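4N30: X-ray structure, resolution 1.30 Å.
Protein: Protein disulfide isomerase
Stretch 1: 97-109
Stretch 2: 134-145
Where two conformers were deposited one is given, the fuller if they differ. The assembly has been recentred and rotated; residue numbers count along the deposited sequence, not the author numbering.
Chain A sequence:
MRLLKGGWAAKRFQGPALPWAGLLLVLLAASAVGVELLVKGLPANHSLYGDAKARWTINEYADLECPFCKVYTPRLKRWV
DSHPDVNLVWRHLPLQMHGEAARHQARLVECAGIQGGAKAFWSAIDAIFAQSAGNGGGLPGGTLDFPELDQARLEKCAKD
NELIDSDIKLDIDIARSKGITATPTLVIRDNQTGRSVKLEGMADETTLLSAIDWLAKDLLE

Stretch 1 (97-109) MHGEAARHQARLV
Stretch 2 134-145: GNGGGLPGGTLD

Stretch 1 enters on the end of a 3-10 segment that began earlier in the chain, Met 97 and His 98 (phi/psi -94/-2 at His 98), swings through Gly 99 at positive phi (59/-148), and continues as a helix through Val 109 with phi near -65 and psi near -40. Helical bonds include His 104 N to Glu 100 O (2.9 Å) and Leu 108 N to His 104 O (3.0 Å). Stretch 2 has no regular helix or strand; it runs alongside in the same general direction, with His 98 CA 4.2 Å from Gly 136 CA, Ala 101 CA 4.7 Å from Gly 138 CA, and Leu 108 CA 8.4 Å from Leu 144 CA. It opens with a type I' turn, Asn 135 at 65/23 and Gly 136 at 101/-15, closed by Gly 137 N to Gly 134 O (2.9 Å). Gly 138 (73/-177) leads into extended Leu 139 (-73/146). A second bend, with Gly 141 at 64/12 and Gly 142 at 70/12, is tied by Gly 142 N to Leu 139 O and Thr 143 N to Pro 140 O, both 2.9 Å; Thr 143 and Leu 144 are extended again.

The contact buries 405 Å², both sides summed. At its start, Gly 136 CA makes a CA-H...O contact with His 98 O (3.6 Å), and a water bridges the backbones, donating to His 98 O (3.2 Å) and Gly 136 O (2.8 Å) and accepting from Ala 101 N (3.1 Å). The buried His 98 ring (chi1 m, chi2 -42°) lies obliquely against the turn, ND1 3.6 Å from Asn 135 C.

Ala 101 points toward stretch 2, its CB 3.5 Å from Gly 138 CA. Gly 138 suits this place because a CB on it would lie 2.9 Å from Ala 101 CB, a clash, and because its phi is positive; the small Ala 101 methyl packs directly against its CA. Gln 105 (m, t) starts sideways but brings its amide end nearer, beside Gly 138 and Leu 139.

A direct hydrogen bond runs from His 104 NE2 to Gly 142 O (2.9 Å, 162°). His 104 adopts t with chi2 54°, so the carbonyl meets the ring edge near its plane, where the N-H can point at it.

One helical turn on, Leu 108 (m, t) supplies the apolar end: its CD1 packs 3.6 Å from CD1 of Leu 139 (m, t) and 4.4 Å from CB of Leu 144 (t, p). All three leucines are buried and point toward the opposing stretch. Away from this contact, Glu 100 OE1 pairs with Arg 103 NH2 (2.7 Å) in a salt bridge along the helix.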

ATOM      1  N   MET A  97     -16.116   5.039  -4.396  1.00 10.74           N
ATOM      2  CA  MET A  97     -17.104   5.449  -3.380  1.00 10.45           C
ATOM      3  C   MET A  97     -16.479   6.269  -2.249  1.00 10.43           C
ATOM      4  O   MET A  97     -17.248   6.876  -1.508  1.00 11.62           O
ATOM      5  CB  MET A  97     -17.820   4.211  -2.826  1.00 11.17           C
ATOM      6  CG  MET A  97     -16.909   3.371  -1.900  1.00 10.42           C
ATOM      7  SD  MET A  97     -17.607   1.755  -1.700  1.00 12.11           S
ATOM      8  CE  MET A  97     -16.519   1.110  -0.436  1.00 11.77           C
ATOM      9  N   HIS A  98     -15.134   6.278  -2.163  1.00  9.38           N
ATOM     10  CA  HIS A  98     -14.464   7.119  -1.213  1.00 10.39           C
ATOM     11  C   HIS A  98     -14.011   8.471  -1.730  1.00 10.38           C
ATOM     12  O   HIS A  98     -13.418   9.271  -0.975  1.00 11.42           O
ATOM     13  CB  HIS A  98     -13.329   6.339  -0.512  1.00 10.62           C
ATOM     14  CG  HIS A  98     -13.781   5.161   0.235  1.00 10.15           C
ATOM     15  ND1 HIS A  98     -14.892   5.039   1.050  1.00 12.53           N
ATOM     16  CD2 HIS A  98     -13.124   3.969   0.294  1.00  8.31           C
ATOM     17  CE1 HIS A  98     -14.909   3.775   1.578  1.00  8.81           C
ATOM     18  NE2 HIS A  98     -13.831   3.138   1.109  1.00 12.68           N
ATOM     19  N   GLY A  99     -14.245   8.701  -3.014  1.00 11.24           N
ATOM     20  CA  GLY A  99     -14.170  10.041  -3.627  1.00 11.63           C
ATOM     21  C   GLY A  99     -12.805  10.724  -3.511  1.00 11.41           C
ATOM     22  O   GLY A  99     -11.735  10.076  -3.485  1.00 12.26           O
ATOM     23  N   GLU A 100     -12.883  12.022  -3.422  1.00 11.27           N
ATOM     24  CA  GLU A 100     -11.711  12.845  -3.443  0.50 12.32           C
ATOM     25  C   GLU A 100     -10.773  12.541  -2.291  1.00 11.52           C
ATOM     26  O   GLU A 100      -9.544  12.610  -2.466  1.00 12.24           O
ATOM     27  CB  GLU A 100     -12.144  14.349  -3.484  0.50 12.96           C
ATOM     28  CG  GLU A 100     -10.960  15.348  -3.575  0.50 17.07           C
ATOM     29  CD  GLU A 100     -10.056  15.121  -4.811  0.50 15.91           C
ATOM     30  OE1 GLU A 100     -10.386  14.439  -5.776  0.50 18.85           O
ATOM     31  OE2 GLU A 100      -8.861  15.552  -4.802  0.50 18.86           O
ATOM     32  N   ALA A 101     -11.258  12.303  -1.117  1.00 11.92           N
ATOM     33  CA  ALA A 101     -10.429  12.093   0.046  1.00 12.08           C
ATOM     34  C   ALA A 101      -9.438  10.986  -0.182  1.00 11.73           C
ATOM     35  O   ALA A 101      -8.262  11.129   0.137  1.00 10.82           O
ATOM     36  CB  ALA A 101     -11.259  11.744   1.252  1.00 13.02           C
ATOM     37  N   ALA A 102      -9.875   9.849  -0.748  1.00  9.67           N
ATOM     38  CA  ALA A 102      -8.956   8.723  -0.912  1.00  9.54           C
ATOM     39  C   ALA A 102      -7.870   9.045  -1.935  1.00  9.96           C
ATOM     40  O   ALA A 102      -6.719   8.623  -1.830  1.00  9.77           O
ATOM     41  CB  ALA A 102      -9.745   7.456  -1.247  1.00 10.15           C
ATOM     42  N   ARG A 103      -8.269   9.770  -3.007  1.00 10.72           N
ATOM     43  CA  ARG A 103      -7.245  10.165  -4.044  1.00 11.02           C
ATOM     44  C   ARG A 103      -6.229  11.171  -3.463  1.00 11.61           C
ATOM     45  O   ARG A 103      -5.022  11.021  -3.694  1.00 11.10           O
ATOM     46  CB  ARG A 103      -7.961  10.768  -5.264  1.00 12.34           C
ATOM     47  CG  ARG A 103      -8.943   9.797  -5.881  1.00 14.76           C
ATOM     48  CD  ARG A 103      -9.525  10.273  -7.186  1.00 17.14           C
ATOM     49  NE  ARG A 103     -10.290  11.514  -7.065  1.00 19.96           N
ATOM     50  CZ  ARG A 103     -11.626  11.600  -7.045  1.00 22.29           C
ATOM     51  NH1 ARG A 103     -12.442  10.521  -7.060  1.00 26.12           N
ATOM     52  NH2 ARG A 103     -12.154  12.833  -7.029  1.00 26.59           N
ATOM     53  N   HIS A 104      -6.738  12.194  -2.768  1.00 10.84           N
ATOM     54  CA  HIS A 104      -5.824  13.205  -2.210  1.00 10.53           C
ATOM     55  C   HIS A 104      -4.908  12.516  -1.200  1.00 11.57           C
ATOM     56  O   HIS A 104      -3.709  12.861  -1.164  1.00 11.59           O
ATOM     57  CB  HIS A 104      -6.769  14.158  -1.416  1.00 11.69           C
ATOM     58  CG  HIS A 104      -6.037  15.192  -0.612  1.00 11.43           C
ATOM     59  ND1 HIS A 104      -5.098  16.045  -1.180  1.00 14.11           N
ATOM     60  CD2 HIS A 104      -6.107  15.424   0.715  1.00 11.62           C
ATOM     61  CE1 HIS A 104      -4.644  16.838  -0.181  1.00 14.09           C
ATOM     62  NE2 HIS A 104      -5.238  16.460   0.983  1.00 14.55           N
ATOM     63  N   GLN A 105      -5.406  11.556  -0.399  1.00 10.58           N
ATOM     64  CA  GLN A 105      -4.566  10.901   0.590  1.00  9.61           C
ATOM     65  C   GLN A 105      -3.527  10.009  -0.076  1.00 10.95           C
ATOM     66  O   GLN A 105      -2.364   9.943   0.440  1.00 10.55           O
ATOM     67  CB  GLN A 105      -5.461  10.156   1.563  1.00 10.58           C
ATOM     68  CG  GLN A 105      -6.185  11.190   2.448  1.00 11.54           C
ATOM     69  CD  GLN A 105      -7.457  10.616   3.089  1.00 11.14           C
ATOM     70  OE1 GLN A 105      -7.608   9.356   3.278  1.00 13.81           O
ATOM     71  NE2 GLN A 105      -8.347  11.471   3.442  1.00 10.22           N
ATOM     72  N   ALA A 106      -3.834   9.360  -1.215  1.00  9.36           N
ATOM     73  CA  ALA A 106      -2.844   8.625  -1.946  1.00  9.69           C
ATOM     74  C   ALA A 106      -1.686   9.570  -2.378  1.00 10.00           C
ATOM     75  O   ALA A 106      -0.515   9.214  -2.328  1.00 10.83           O
ATOM     76  CB  ALA A 106      -3.504   7.918  -3.142  1.00 10.55           C
ATOM     77  N   ARG A 107      -2.070  10.739  -2.848  1.00  9.91           N
ATOM     78  CA  ARG A 107      -1.031  11.688  -3.262  1.00  9.89           C
ATOM     79  C   ARG A 107      -0.224  12.160  -2.090  1.00 10.50           C
ATOM     80  O   ARG A 107       1.027  12.327  -2.242  1.00 11.19           O
ATOM     81  CB  ARG A 107      -1.692  12.846  -3.996  1.00 12.08           C
ATOM     82  CG  ARG A 107      -2.374  12.540  -5.339  1.00 13.08           C
ATOM     83  CD  ARG A 107      -3.050  13.717  -6.012  1.00 17.02           C
ATOM     84  NE  ARG A 107      -4.057  13.300  -6.925  1.00 21.84           N
ATOM     85  CZ  ARG A 107      -5.392  13.426  -6.729  1.00 19.63           C
ATOM     86  NH1 ARG A 107      -5.893  14.183  -5.761  1.00 26.56           N
ATOM     87  NH2 ARG A 107      -6.154  12.986  -7.716  1.00 33.34           N
ATOM     88  N   LEU A 108      -0.786  12.395  -0.946  1.00  9.95           N
ATOM     89  CA  LEU A 108      -0.060  12.827   0.233  1.00 10.44           C
ATOM     90  C   LEU A 108       0.987  11.778   0.602  1.00 10.59           C
ATOM     91  O   LEU A 108       2.163  12.143   0.875  1.00 11.38           O
ATOM     92  CB  LEU A 108      -0.960  13.032   1.444  1.00 10.41           C
ATOM     93  CG  LEU A 108      -1.794  14.258   1.366  1.00 11.01           C
ATOM     94  CD1 LEU A 108      -2.758  14.254   2.549  1.00 12.67           C
ATOM     95  CD2 LEU A 108      -0.944  15.511   1.364  1.00 13.16           C
ATOM     96  N   VAL A 109       0.657  10.483   0.508  1.00  9.98           N
ATOM     97  CA  VAL A 109       1.626   9.502   0.995  1.00 10.59           C
ATOM     98  C   VAL A 109       2.811   9.380  -0.052  1.00 11.67           C
ATOM     99  O   VAL A 109       3.989   9.192   0.327  1.00 11.23           O
ATOM    100  CB  VAL A 109       1.084   8.115   1.388  1.00 12.00           C
ATOM    101  CG1 VAL A 109       0.101   8.247   2.525  1.00 14.09           C
ATOM    102  CG2 VAL A 109       0.491   7.368   0.206  1.00 13.68           C
ATOM    103  N   GLY A 134     -12.353   8.795   7.617  1.00 10.43           N
ATOM    104  CA  GLY A 134     -12.565   7.509   6.947  1.00 11.34           C
ATOM    105  C   GLY A 134     -13.830   7.585   6.114  1.00 10.99           C
ATOM    106  O   GLY A 134     -14.636   8.513   6.217  1.00 10.63           O
ATOM    107  N   ASN A 135     -13.950   6.576   5.237  1.00 10.49           N
ATOM    108  CA  ASN A 135     -15.218   6.335   4.544  1.00  9.82           C
ATOM    109  C   ASN A 135     -15.624   7.436   3.615  1.00 10.02           C
ATOM    110  O   ASN A 135     -16.809   7.615   3.315  1.00 11.71           O
ATOM    111  CB  ASN A 135     -16.376   5.969   5.508  1.00 11.48           C
ATOM    112  CG  ASN A 135     -15.921   4.919   6.482  1.00 11.25           C
ATOM    113  OD1 ASN A 135     -15.787   5.202   7.721  1.00 14.93           O
ATOM    114  ND2 ASN A 135     -15.665   3.766   6.014  1.00 11.00           N
ATOM    115  N   GLY A 136     -14.683   8.246   3.138  1.00 10.62           N
ATOM    116  CA  GLY A 136     -14.978   9.373   2.249  1.00 11.97           C
ATOM    117  C   GLY A 136     -14.969  10.680   3.013  1.00 11.49           C
ATOM    118  O   GLY A 136     -14.881  11.758   2.353  1.00 12.45           O
ATOM    119  N   GLY A 137     -15.014  10.665   4.326  1.00 10.82           N
ATOM    120  CA  GLY A 137     -14.981  11.935   5.097  1.00 11.72           C
ATOM    121  C   GLY A 137     -13.634  12.601   5.055  1.00 12.19           C
ATOM    122  O   GLY A 137     -13.557  13.867   5.104  1.00 12.63           O
ATOM    123  N   GLY A 138     -12.524  11.860   4.921  1.00 10.51           N
ATOM    124  CA  GLY A 138     -11.212  12.485   4.705  1.00 11.01           C
ATOM    125  C   GLY A 138     -10.651  13.167   5.946  1.00 11.12           C
ATOM    126  O   GLY A 138     -11.198  13.177   7.084  1.00 10.89           O
ATOM    127  N   LEU A 139      -9.488  13.777   5.719  1.00 11.76           N
ATOM    128  CA  LEU A 139      -8.776  14.553   6.754  1.00 11.95           C
ATOM    129  C   LEU A 139      -9.550  15.863   6.957  1.00 12.45           C
ATOM    130  O   LEU A 139     -10.040  16.478   5.990  1.00 13.52           O
ATOM    131  CB  LEU A 139      -7.370  14.873   6.272  1.00 11.95           C
ATOM    132  CG  LEU A 139      -6.483  13.646   6.056  1.00 12.85           C
ATOM    133  CD1 LEU A 139      -5.268  13.969   5.183  1.00 13.51           C
ATOM    134  CD2 LEU A 139      -6.026  13.150   7.407  1.00 13.40           C
ATOM    135  N   PRO A 140      -9.606  16.403   8.144  1.00 12.54           N
ATOM    136  CA  PRO A 140     -10.232  17.730   8.363  1.00 13.94           C
ATOM    137  C   PRO A 140      -9.521  18.777   7.544  1.00 13.96           C
ATOM    138  O   PRO A 140      -8.284  18.909   7.576  1.00 13.47           O
ATOM    139  CB  PRO A 140      -9.964  17.928   9.853  1.00 14.38           C
ATOM    140  CG  PRO A 140     -10.049  16.563  10.438  1.00 17.81           C
ATOM    141  CD  PRO A 140      -9.143  15.807   9.394  1.00 14.89           C
ATOM    142  N   GLY A 141     -10.255  19.532   6.724  1.00 13.89           N
ATOM    143  CA  GLY A 141      -9.690  20.531   5.864  1.00 17.39           C
ATOM    144  C   GLY A 141      -8.757  19.948   4.799  1.00 16.59           C
ATOM    145  O   GLY A 141      -7.908  20.644   4.221  1.00 19.12           O
ATOM    146  N   GLY A 142      -8.766  18.630   4.616  1.00 15.56           N
ATOM    147  CA  GLY A 142      -7.774  17.997   3.734  1.00 16.34           C
ATOM    148  C   GLY A 142      -6.345  18.019   4.312  1.00 16.47           C
ATOM    149  O   GLY A 142      -5.345  17.670   3.582  1.00 16.64           O
ATOM    150  N   THR A 143      -6.190  18.371   5.608  1.00 14.61           N
ATOM    151  CA  THR A 143      -4.859  18.698   6.130  1.00 15.81           C
ATOM    152  C   THR A 143      -4.352  17.588   6.973  1.00 16.80           C
ATOM    153  O   THR A 143      -5.063  17.064   7.867  1.00 21.14           O
ATOM    154  CB  THR A 143      -4.978  20.006   6.981  1.00 18.61           C
ATOM    155  OG1 THR A 143      -5.463  21.066   6.164  1.00 19.66           O
ATOM    156  CG2 THR A 143      -3.671  20.343   7.663  1.00 20.48           C
ATOM    157  N   LEU A 144      -3.128  17.147   6.725  1.00 14.49           N
ATOM    158  CA  LEU A 144      -2.486  16.117   7.556  1.00 15.33           C
ATOM    159  C   LEU A 144      -1.659  16.757   8.638  1.00 15.93           C
ATOM    160  O   LEU A 144      -0.851  17.664   8.305  1.00 16.71           O
ATOM    161  CB  LEU A 144      -1.579  15.222   6.640  1.00 14.83           C
ATOM    162  CG  LEU A 144      -0.885  14.092   7.400  1.00 15.26           C
ATOM    163  CD1 LEU A 144      -1.935  13.100   7.868  1.00 17.63           C
ATOM    164  CD2 LEU A 144      -0.035  13.370   6.331  1.00 17.33           C
ATOM    165  N   ASP A 145      -1.795  16.352   9.907  1.00 15.42           N
ATOM    166  CA  ASP A 145      -0.903  16.840  10.981  1.00 17.37           C
ATOM    167  C   ASP A 145       0.296  15.933  11.051  1.00 18.48           C
ATOM    168  O   ASP A 145       0.243  14.826  11.576  1.00 17.71           O
ATOM    169  CB  ASP A 145      -1.688  16.721  12.312  1.00 19.01           C
ATOM    170  CG  ASP A 145      -1.005  17.407  13.452  1.00 24.32           C
ATOM    171  OD1 ASP A 145       0.142  17.882  13.293  1.00 25.51           O
ATOM    172  OD2 ASP A 145      -1.618  17.454  14.524  1.00 29.35           O
TER
HETATM  173  O   HOH W   1     -14.237  12.329  -0.287  1.00 16.78           O